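PDB 5IKY: oxalate biosynthetic component 1 from Burkholderia thailandensis, which acts as a bifunctional enzyme, combining lyase and serine hydrolase activities, to produce oxalate in a quorum sensing-dependent pathway. Local coordinates for residues Leu413-Thr417 with Asp418-Glu422; Val461-Ala464 with Ile465-Leu469; Gly514-Asp517 with Ala518-Arg522. All coordinates share one frame; numbering follows the deposited sequence.

Contact 1 (Leu413-Thr417 with Asp418-Glu422); sequences LQAGT and DDAHE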
ATOM      1  N   LEU A 413     -33.012  13.280   8.048  1.00 80.03           N
ATOM      2  CA  LEU A 413     -31.845  13.390   7.182  1.00 82.14           C
ATOM      3  C   LEU A 413     -32.124  14.345   6.026  1.00 81.67           C
ATOM      4  O   LEU A 413     -31.246  15.096   5.604  1.00 80.24           O
ATOM      5  CB  LEU A 413     -31.437  12.015   6.651  1.00 67.53           C
ATOM      6  CG  LEU A 413     -30.916  11.030   7.696  1.00 72.46           C
ATOM      7  CD1 LEU A 413     -30.562   9.695   7.058  1.00 71.39           C
ATOM      8  CD2 LEU A 413     -29.714  11.617   8.415  1.00 65.37           C
ATOM      9  N   GLN A 414     -33.356  14.313   5.526  1.00 84.51           N
ATOM     10  CA  GLN A 414     -33.763  15.186   4.432  1.00 87.34           C
ATOM     11  C   GLN A 414     -33.877  16.639   4.882  1.00 88.94           C
ATOM     12  O   GLN A 414     -33.696  17.557   4.083  1.00 98.13           O
ATOM     13  CB  GLN A 414     -35.091  14.716   3.839  1.00 84.22           C
ATOM     14  CG  GLN A 414     -34.940  13.754   2.673  1.00105.09           C
ATOM     15  CD  GLN A 414     -36.179  12.912   2.450  1.00126.14           C
ATOM     16  OE1 GLN A 414     -37.130  12.968   3.229  1.00134.74           O
ATOM     17  NE2 GLN A 414     -36.176  12.129   1.376  1.00126.97           N
ATOM     18  N   ALA A 415     -34.179  16.841   6.162  1.00 86.78           N
ATOM     19  CA  ALA A 415     -34.278  18.182   6.728  1.00 79.16           C
ATOM     20  C   ALA A 415     -32.946  18.917   6.615  1.00 94.19           C
ATOM     21  O   ALA A 415     -32.908  20.139   6.465  1.00 97.30           O
ATOM     22  CB  ALA A 415     -34.731  18.117   8.177  1.00 72.11           C
ATOM     23  N   GLY A 416     -31.853  18.163   6.695  1.00 89.64           N
ATOM     24  CA  GLY A 416     -30.526  18.701   6.454  1.00 89.70           C
ATOM     25  C   GLY A 416     -29.971  19.603   7.541  1.00 91.29           C
ATOM     26  O   GLY A 416     -28.807  19.999   7.485  1.00 95.84           O
ATOM     27  N   THR A 417     -30.795  19.933   8.530  1.00 88.59           N
ATOM     28  CA  THR A 417     -30.354  20.803   9.613  1.00 96.86           C
ATOM     29  C   THR A 417     -29.623  20.008  10.691  1.00 96.23           C
ATOM     30  O   THR A 417     -29.825  18.801  10.833  1.00 94.88           O
ATOM     31  CB  THR A 417     -31.535  21.570  10.242  1.00103.05           C
ATOM     32  OG1 THR A 417     -31.062  22.371  11.332  1.00122.14           O
ATOM     33  CG2 THR A 417     -32.595  20.609  10.748  1.00 91.55           C
ATOM     34  N   ASP A 418     -28.765  20.693  11.441  1.00 99.10           N
ATOM     35  CA  ASP A 418     -27.940  20.055  12.462  1.00100.29           C
ATOM     36  C   ASP A 418     -28.770  19.455  13.594  1.00 96.17           C
ATOM     37  O   ASP A 418     -28.366  18.468  14.211  1.00 97.99           O
ATOM     38  CB  ASP A 418     -26.936  21.058  13.034  1.00114.68           C
ATOM     39  CG  ASP A 418     -25.718  21.236  12.145  1.00127.37           C
ATOM     40  OD1 ASP A 418     -25.739  20.741  10.998  1.00132.32           O
ATOM     41  OD2 ASP A 418     -24.742  21.873  12.595  1.00122.57           O
ATOM     42  N   ASP A 419     -29.924  20.052  13.865  1.00 98.33           N
ATOM     43  CA  ASP A 419     -30.789  19.576  14.939  1.00103.38           C
ATOM     44  C   ASP A 419     -31.504  18.286  14.551  1.00101.89           C
ATOM     45  O   ASP A 419     -31.721  17.412  15.393  1.00 92.37           O
ATOM     46  CB  ASP A 419     -31.808  20.649  15.324  1.00105.21           C
ATOM     47  CG  ASP A 419     -31.215  21.713  16.227  1.00122.82           C
ATOM     48  OD1 ASP A 419     -31.476  21.671  17.449  1.00119.12           O
ATOM     49  OD2 ASP A 419     -30.482  22.586  15.717  1.00136.65           O
ATOM     50  N   ALA A 420     -31.867  18.167  13.279  1.00 91.60           N
ATOM     51  CA  ALA A 420     -32.491  16.945  12.787  1.00 82.31           C
ATOM     52  C   ALA A 420     -31.472  15.816  12.749  1.00 84.35           C
ATOM     53  O   ALA A 420     -31.827  14.642  12.850  1.00 88.68           O
ATOM     54  CB  ALA A 420     -33.095  17.164  11.413  1.00 68.18           C
ATOM     55  N   HIS A 421     -30.203  16.181  12.605  1.00 82.06           N
ATOM     56  CA  HIS A 421     -29.125  15.203  12.571  1.00 80.60           C
ATOM     57  C   HIS A 421     -28.952  14.531  13.927  1.00 90.01           C
ATOM     58  O   HIS A 421     -28.879  13.306  14.015  1.00 95.53           O
ATOM     59  CB  HIS A 421     -27.814  15.859  12.146  1.00 69.38           C
ATOM     60  CG  HIS A 421     -26.708  14.882  11.893  1.00 79.00           C
ATOM     61  ND1 HIS A 421     -26.680  14.064  10.784  1.00 71.91           N
ATOM     62  CD2 HIS A 421     -25.601  14.582  12.612  1.00 72.08           C
ATOM     63  CE1 HIS A 421     -25.596  13.308  10.826  1.00 68.81           C
ATOM     64  NE2 HIS A 421     -24.925  13.602  11.925  1.00 71.93           N
ATOM     65  N   GLU A 422     -28.884  15.342  14.980  1.00 81.53           N
ATOM     66  CA  GLU A 422     -28.717  14.832  16.337  1.00 75.12           C
ATOM     67  C   GLU A 422     -29.879  13.928  16.735  1.00 76.73           C
ATOM     68  O   GLU A 422     -29.676  12.869  17.330  1.00 84.61           O
ATOM     69  CB  GLU A 422     -28.584  15.985  17.332  1.00 82.35           C
ATOM     70  CG  GLU A 422     -27.158  16.453  17.553  1.00103.89           C
ATOM     71  CD  GLU A 422     -27.089  17.749  18.338  1.00126.96           C
ATOM     72  OE1 GLU A 422     -26.634  18.765  17.769  1.00124.79           O
ATOM     73  OE2 GLU A 422     -27.496  17.752  19.519  1.00133.37           O
TER
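Asp418 N lies 2.8 Å from OG1 of Thr417, the N-cap residue of the helix that starts here, but the angle is too poor for a hydrogen bond. Ala420 makes the apolar join. Its CB meets Thr417 CG2 at 3.5 Å and, across the turn, Ala415 CB at 3.7 Å, so one methyl touches both. With Thr417 OG1 anti to the backbone N (chi1 178°), CG2 is placed between that N and the carbonyl carbon, and from there it meets Ala420 CB. Ala420 N also gives a weak bond to Thr417 O. The first-turn bond proper comes from His421 N to the same Thr417 O, at 3.2 Å with an N-H...O angle of 139°. Glu422 N continues the winding with a bond to Asp418 O. Gly416, with positive phi, is the first residue to leave helical geometry after helix 403-415, and two residues later the next helix begins. The contact is thus a tight, largely exposed turn joining helices 403-415 and 418-442, where Leu413 and His421 both rest on Leu459, in the loop between strand 446-451 and helix 460-466.

Contact 2 (Val461-Ala464 with Ile465-Leu469); sequences VDVA and IALDL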
ATOM      1  N   VAL A 461     -20.567   7.678  11.330  1.00 57.96           N
ATOM      2  CA  VAL A 461     -19.538   8.002  12.313  1.00 50.50           C
ATOM      3  C   VAL A 461     -20.128   8.308  13.691  1.00 56.77           C
ATOM      4  O   VAL A 461     -19.693   7.741  14.693  1.00 59.84           O
ATOM      5  CB  VAL A 461     -18.686   9.197  11.854  1.00 52.56           C
ATOM      6  CG1 VAL A 461     -17.734   9.622  12.955  1.00 52.22           C
ATOM      7  CG2 VAL A 461     -17.919   8.839  10.593  1.00 47.92           C
ATOM      8  N   ASP A 462     -21.120   9.192  13.737  1.00 62.46           N
ATOM      9  CA  ASP A 462     -21.712   9.619  15.005  1.00 60.19           C
ATOM     10  C   ASP A 462     -22.349   8.462  15.774  1.00 70.33           C
ATOM     11  O   ASP A 462     -22.212   8.375  16.995  1.00 72.96           O
ATOM     12  CB  ASP A 462     -22.753  10.719  14.769  1.00 58.73           C
ATOM     13  CG  ASP A 462     -22.121  12.055  14.410  1.00 81.54           C
ATOM     14  OD1 ASP A 462     -21.037  12.365  14.949  1.00 75.41           O
ATOM     15  OD2 ASP A 462     -22.708  12.796  13.592  1.00 76.33           O
ATOM     16  N   VAL A 463     -23.041   7.577  15.064  1.00 60.66           N
ATOM     17  CA  VAL A 463     -23.674   6.429  15.707  1.00 61.40           C
ATOM     18  C   VAL A 463     -22.623   5.440  16.205  1.00 68.34           C
ATOM     19  O   VAL A 463     -22.729   4.922  17.319  1.00 65.88           O
ATOM     20  CB  VAL A 463     -24.655   5.710  14.758  1.00 49.47           C
ATOM     21  CG1 VAL A 463     -25.066   4.359  15.323  1.00 47.05           C
ATOM     22  CG2 VAL A 463     -25.880   6.576  14.512  1.00 55.89           C
ATOM     23  N   ALA A 464     -21.604   5.194  15.384  1.00 53.45           N
ATOM     24  CA  ALA A 464     -20.529   4.275  15.753  1.00 45.09           C
ATOM     25  C   ALA A 464     -19.783   4.749  16.997  1.00 60.22           C
ATOM     26  O   ALA A 464     -19.406   3.941  17.848  1.00 55.63           O
ATOM     27  CB  ALA A 464     -19.562   4.100  14.597  1.00 52.22           C
ATOM     28  N   ILE A 465     -19.568   6.058  17.098  1.00 56.04           N
ATOM     29  CA  ILE A 465     -18.935   6.638  18.277  1.00 58.22           C
ATOM     30  C   ILE A 465     -19.818   6.461  19.505  1.00 57.90           C
ATOM     31  O   ILE A 465     -19.345   6.050  20.567  1.00 50.13           O
ATOM     32  CB  ILE A 465     -18.636   8.139  18.091  1.00 62.75           C
ATOM     33  CG1 ILE A 465     -17.642   8.356  16.954  1.00 56.58           C
ATOM     34  CG2 ILE A 465     -18.088   8.744  19.375  1.00 49.78           C
ATOM     35  CD1 ILE A 465     -17.469   9.811  16.589  1.00 60.83           C
ATOM     36  N   ALA A 466     -21.102   6.769  19.347  1.00 59.40           N
ATOM     37  CA  ALA A 466     -22.064   6.707  20.445  1.00 65.74           C
ATOM     38  C   ALA A 466     -22.164   5.309  21.041  1.00 56.30           C
ATOM     39  O   ALA A 466     -22.310   5.150  22.251  1.00 79.60           O
ATOM     40  CB  ALA A 466     -23.433   7.172  19.970  1.00 50.19           C
ATOM     41  N   LEU A 467     -22.083   4.299  20.183  1.00 64.93           N
ATOM     42  CA  LEU A 467     -22.206   2.916  20.616  1.00 55.82           C
ATOM     43  C   LEU A 467     -20.848   2.329  20.986  1.00 57.52           C
ATOM     44  O   LEU A 467     -20.758   1.173  21.402  1.00 58.82           O
ATOM     45  CB  LEU A 467     -22.864   2.077  19.520  1.00 58.20           C
ATOM     46  CG  LEU A 467     -24.280   2.498  19.123  1.00 55.93           C
ATOM     47  CD1 LEU A 467     -24.773   1.671  17.951  1.00 53.80           C
ATOM     48  CD2 LEU A 467     -25.224   2.362  20.310  1.00 48.36           C
ATOM     49  N   ASP A 468     -19.802   3.138  20.836  1.00 58.35           N
ATOM     50  CA  ASP A 468     -18.436   2.721  21.144  1.00 55.51           C
ATOM     51  C   ASP A 468     -18.072   1.451  20.378  1.00 49.27           C
ATOM     52  O   ASP A 468     -17.545   0.495  20.947  1.00 61.21           O
ATOM     53  CB  ASP A 468     -18.266   2.510  22.654  1.00 56.72           C
ATOM     54  CG  ASP A 468     -16.810   2.423  23.075  1.00 84.15           C
ATOM     55  OD1 ASP A 468     -15.982   3.181  22.525  1.00 94.70           O
ATOM     56  OD2 ASP A 468     -16.496   1.595  23.957  1.00 83.17           O
ATOM     57  N   LEU A 469     -18.367   1.444  19.083  1.00 58.76           N
ATOM     58  CA  LEU A 469     -18.118   0.269  18.257  1.00 43.11           C
ATOM     59  C   LEU A 469     -16.653   0.170  17.853  1.00 43.91           C
ATOM     60  O   LEU A 469     -15.878   1.109  18.037  1.00 42.93           O
ATOM     61  CB  LEU A 469     -19.007   0.287  17.018  1.00 44.48           C
ATOM     62  CG  LEU A 469     -20.510   0.322  17.301  1.00 57.12           C
ATOM     63  CD1 LEU A 469     -21.298   0.201  16.008  1.00 44.42           C
ATOM     64  CD2 LEU A 469     -20.910  -0.768  18.286  1.00 43.69           C
TER
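Leu469 N bonds back to Ala464 O in the Schellman C-cap of helix 460-466, within the beta-alpha-beta crossover from strand 446-451 to strand 471-474. The parallel strands close into a ring of eight, as expected of a TIM barrel, and this short helix packs on its outside.

Backbone bonds come first. Ile465 N binds Val461 O at 2.9 Å with an N-H...O angle of 159°, and Ala466 N to Asp462 O and Leu467 N to Val463 O repeat the i to i-4 pattern. The pattern then changes: Leu469 N reaches five residues back to Ala464 O at 3.0 Å, almost straight at 175°, and Asp468 N three back to Ile465 O. With the positive phi of Asp468 (55°), this nested pair defines the motif and turns the chain towards the next strand.

Among the polar side chains, Asp462 is gripped at both carboxylate oxygens: OD1 forms a salt bridge with Arg511 and OD2 accepts from His421.

Apolar contacts run alongside on two faces. Val461 CG1 lies beside Ile465 CD1 at 3.6 Å, the two side chains pointing the same way; this face meets Arg511, and Val461 also touches helix 497-510. On the other, Val463 CG1 and Leu467 CD1 approach to 3.8 Å, and both residues press on helix 418-442. A looser apolar contact accompanies the Schellman turn, with Leu469 CD1 4.5 Å from Ala464 CB.

Contact 3 (Gly514-Asp517 with Ala518-Arg522); sequences GIVD and AETLR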
ATOM      1  N   GLY A 514      -8.364   7.988  14.995  1.00 46.38           N
ATOM      2  CA  GLY A 514      -7.475   7.296  14.078  1.00 49.71           C
ATOM      3  C   GLY A 514      -8.081   6.028  13.509  1.00 57.84           C
ATOM      4  O   GLY A 514      -9.175   5.619  13.900  1.00 51.63           O
ATOM      5  N   ILE A 515      -7.372   5.404  12.573  1.00 51.66           N
ATOM      6  CA  ILE A 515      -7.824   4.142  12.002  1.00 58.18           C
ATOM      7  C   ILE A 515      -6.770   3.055  12.172  1.00 45.86           C
ATOM      8  O   ILE A 515      -5.584   3.345  12.321  1.00 50.06           O
ATOM      9  CB  ILE A 515      -8.175   4.278  10.506  1.00 47.42           C
ATOM     10  CG1 ILE A 515      -6.941   4.659   9.691  1.00 60.42           C
ATOM     11  CG2 ILE A 515      -9.276   5.302  10.313  1.00 54.04           C
ATOM     12  CD1 ILE A 515      -7.208   4.776   8.203  1.00 59.47           C
ATOM     13  N   VAL A 516      -7.214   1.804  12.155  1.00 50.05           N
ATOM     14  CA  VAL A 516      -6.319   0.667  12.331  1.00 41.75           C
ATOM     15  C   VAL A 516      -5.995   0.010  10.993  1.00 50.82           C
ATOM     16  O   VAL A 516      -6.896  -0.369  10.244  1.00 64.22           O
ATOM     17  CB  VAL A 516      -6.932  -0.385  13.277  1.00 48.15           C
ATOM     18  CG1 VAL A 516      -5.964  -1.537  13.491  1.00 55.70           C
ATOM     19  CG2 VAL A 516      -7.310   0.253  14.603  1.00 54.79           C
ATOM     20  N   ASP A 517      -4.708  -0.118  10.692  1.00 46.99           N
ATOM     21  CA  ASP A 517      -4.281  -0.786   9.468  1.00 51.61           C
ATOM     22  C   ASP A 517      -4.412  -2.299   9.609  1.00 57.23           C
ATOM     23  O   ASP A 517      -4.582  -2.818  10.715  1.00 50.79           O
ATOM     24  CB  ASP A 517      -2.840  -0.411   9.111  1.00 67.69           C
ATOM     25  CG  ASP A 517      -1.847  -0.818  10.181  1.00 77.09           C
ATOM     26  OD1 ASP A 517      -2.075  -0.492  11.363  1.00101.44           O
ATOM     27  OD2 ASP A 517      -0.841  -1.474   9.837  1.00 91.96           O
ATOM     28  N   ALA A 518      -4.321  -2.997   8.480  1.00 43.42           N
ATOM     29  CA  ALA A 518      -4.513  -4.442   8.437  1.00 40.50           C
ATOM     30  C   ALA A 518      -3.544  -5.199   9.348  1.00 45.90           C
ATOM     31  O   ALA A 518      -3.960  -6.077  10.100  1.00 62.15           O
ATOM     32  CB  ALA A 518      -4.386  -4.940   7.002  1.00 37.06           C
ATOM     33  N   GLU A 519      -2.262  -4.851   9.283  1.00 47.18           N
ATOM     34  CA  GLU A 519      -1.233  -5.529  10.072  1.00 50.99           C
ATOM     35  C   GLU A 519      -1.515  -5.453  11.567  1.00 48.07           C
ATOM     36  O   GLU A 519      -1.412  -6.452  12.278  1.00 52.76           O
ATOM     37  CB  GLU A 519       0.144  -4.935   9.778  1.00 38.22           C
ATOM     38  CG  GLU A 519       0.959  -5.722   8.767  1.00 83.72           C
ATOM     39  CD  GLU A 519       2.250  -5.021   8.397  1.00 92.30           C
ATOM     40  OE1 GLU A 519       2.554  -4.933   7.187  1.00 91.48           O
ATOM     41  OE2 GLU A 519       2.959  -4.557   9.317  1.00 75.02           O
ATOM     42  N   THR A 520      -1.867  -4.261  12.038  1.00 42.62           N
ATOM     43  CA  THR A 520      -2.191  -4.063  13.445  1.00 45.51           C
ATOM     44  C   THR A 520      -3.441  -4.848  13.830  1.00 50.45           C
ATOM     45  O   THR A 520      -3.505  -5.445  14.907  1.00 60.54           O
ATOM     46  CB  THR A 520      -2.400  -2.569  13.763  1.00 44.27           C
ATOM     47  OG1 THR A 520      -1.236  -1.831  13.375  1.00 54.56           O
ATOM     48  CG2 THR A 520      -2.669  -2.358  15.246  1.00 39.55           C
ATOM     49  N   LEU A 521      -4.427  -4.857  12.939  1.00 44.00           N
ATOM     50  CA  LEU A 521      -5.698  -5.515  13.217  1.00 47.11           C
ATOM     51  C   LEU A 521      -5.533  -7.027  13.302  1.00 48.51           C
ATOM     52  O   LEU A 521      -6.178  -7.680  14.125  1.00 44.96           O
ATOM     53  CB  LEU A 521      -6.737  -5.154  12.152  1.00 41.85           C
ATOM     54  CG  LEU A 521      -8.163  -5.623  12.451  1.00 45.35           C
ATOM     55  CD1 LEU A 521      -8.602  -5.149  13.826  1.00 37.75           C
ATOM     56  CD2 LEU A 521      -9.125  -5.122  11.393  1.00 37.23           C
ATOM     57  N   ARG A 522      -4.664  -7.580  12.460  1.00 36.94           N
ATOM     58  CA  ARG A 522      -4.403  -9.015  12.485  1.00 56.24           C
ATOM     59  C   ARG A 522      -3.861  -9.442  13.847  1.00 48.22           C
ATOM     60  O   ARG A 522      -4.105 -10.563  14.293  1.00 56.14           O
ATOM     61  CB  ARG A 522      -3.429  -9.419  11.370  1.00 36.52           C
ATOM     62  CG  ARG A 522      -3.955  -9.151   9.971  1.00 52.79           C
ATOM     63  CD  ARG A 522      -3.062  -9.756   8.903  1.00 36.24           C
ATOM     64  NE  ARG A 522      -3.393 -11.155   8.677  1.00 61.95           N
ATOM     65  CZ  ARG A 522      -4.090 -11.599   7.639  1.00 53.56           C
ATOM     66  NH1 ARG A 522      -4.511 -10.755   6.704  1.00 45.70           N
ATOM     67  NH2 ARG A 522      -4.344 -12.893   7.523  1.00 70.04           N
TER
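Thr520 donates its hydroxyl proton to the carboxylate of Asp517, with OG1 2.6 Å from OD1. The donor arrives on the syn side of OD1, 23° out of the carboxylate plane, and the two side chains cross at about a right angle. Asp517 is the N-cap of helix 518-524 and Thr520 stands three residues on, so this side-chain bond spans the first turn. It is possible because Asp517 CG sits between its own backbone N and carbonyl carbon (chi1 61°), which folds the carboxylate over the start of the helix. A second bond grips the same residue through its backbone: Leu521 N reaches Asp517 O at 3.0 Å, in the carbonyl plane. Glu519 CB passes 3.6 Å from Asp517 OD2, with the two carboxylate planes 60° apart.

Val516 makes the apolar contacts. Its CG1 branch touches Thr520 CB at 3.7 Å and Leu521 CB at 3.9 Å, joining the residue before the cap to the first turn of the helix.

Farther out, Val516 and Leu521 share a neighbour in Tyr6 of barrel strand 4-9, with which strand 514-515 pairs, and Leu521 also packs on Ile275 of strand 275-278. The Glu519 carboxylate accepts from the backbone N atoms of Asn706 and Gly708, connecting this helix start to the cap domain.

The N-terminal end of the helix and the Thr520 hydroxyl would both favour a charged Asp517. Glu519 OE2, 4.9 Å from Asp517 OD2, would oppose this, an effect probably eased by the two amides that bind Glu519.

In the fold
The three contacts follow one another along the chain without nesting or crossing, and each is local: a turn between helices, a helix C-cap and a helix N-cap. Contact 1 joins helix 403-415 to the long helix 418-442. After strand 446-451, contact 2 ends helix 460-466 and hands the chain to barrel strand 471-474. Contact 3, after helix 497-510, leads from strand 514-515, which pairs with strand 4-9, into helix 518-524. Contacts 1 and 2 have centres 17 Å apart yet touch, through the His421-Asp462 pair. Contact 3 stays separate, its nearest atoms about 9 Å from contact 2 and about 18 Å from contact 1.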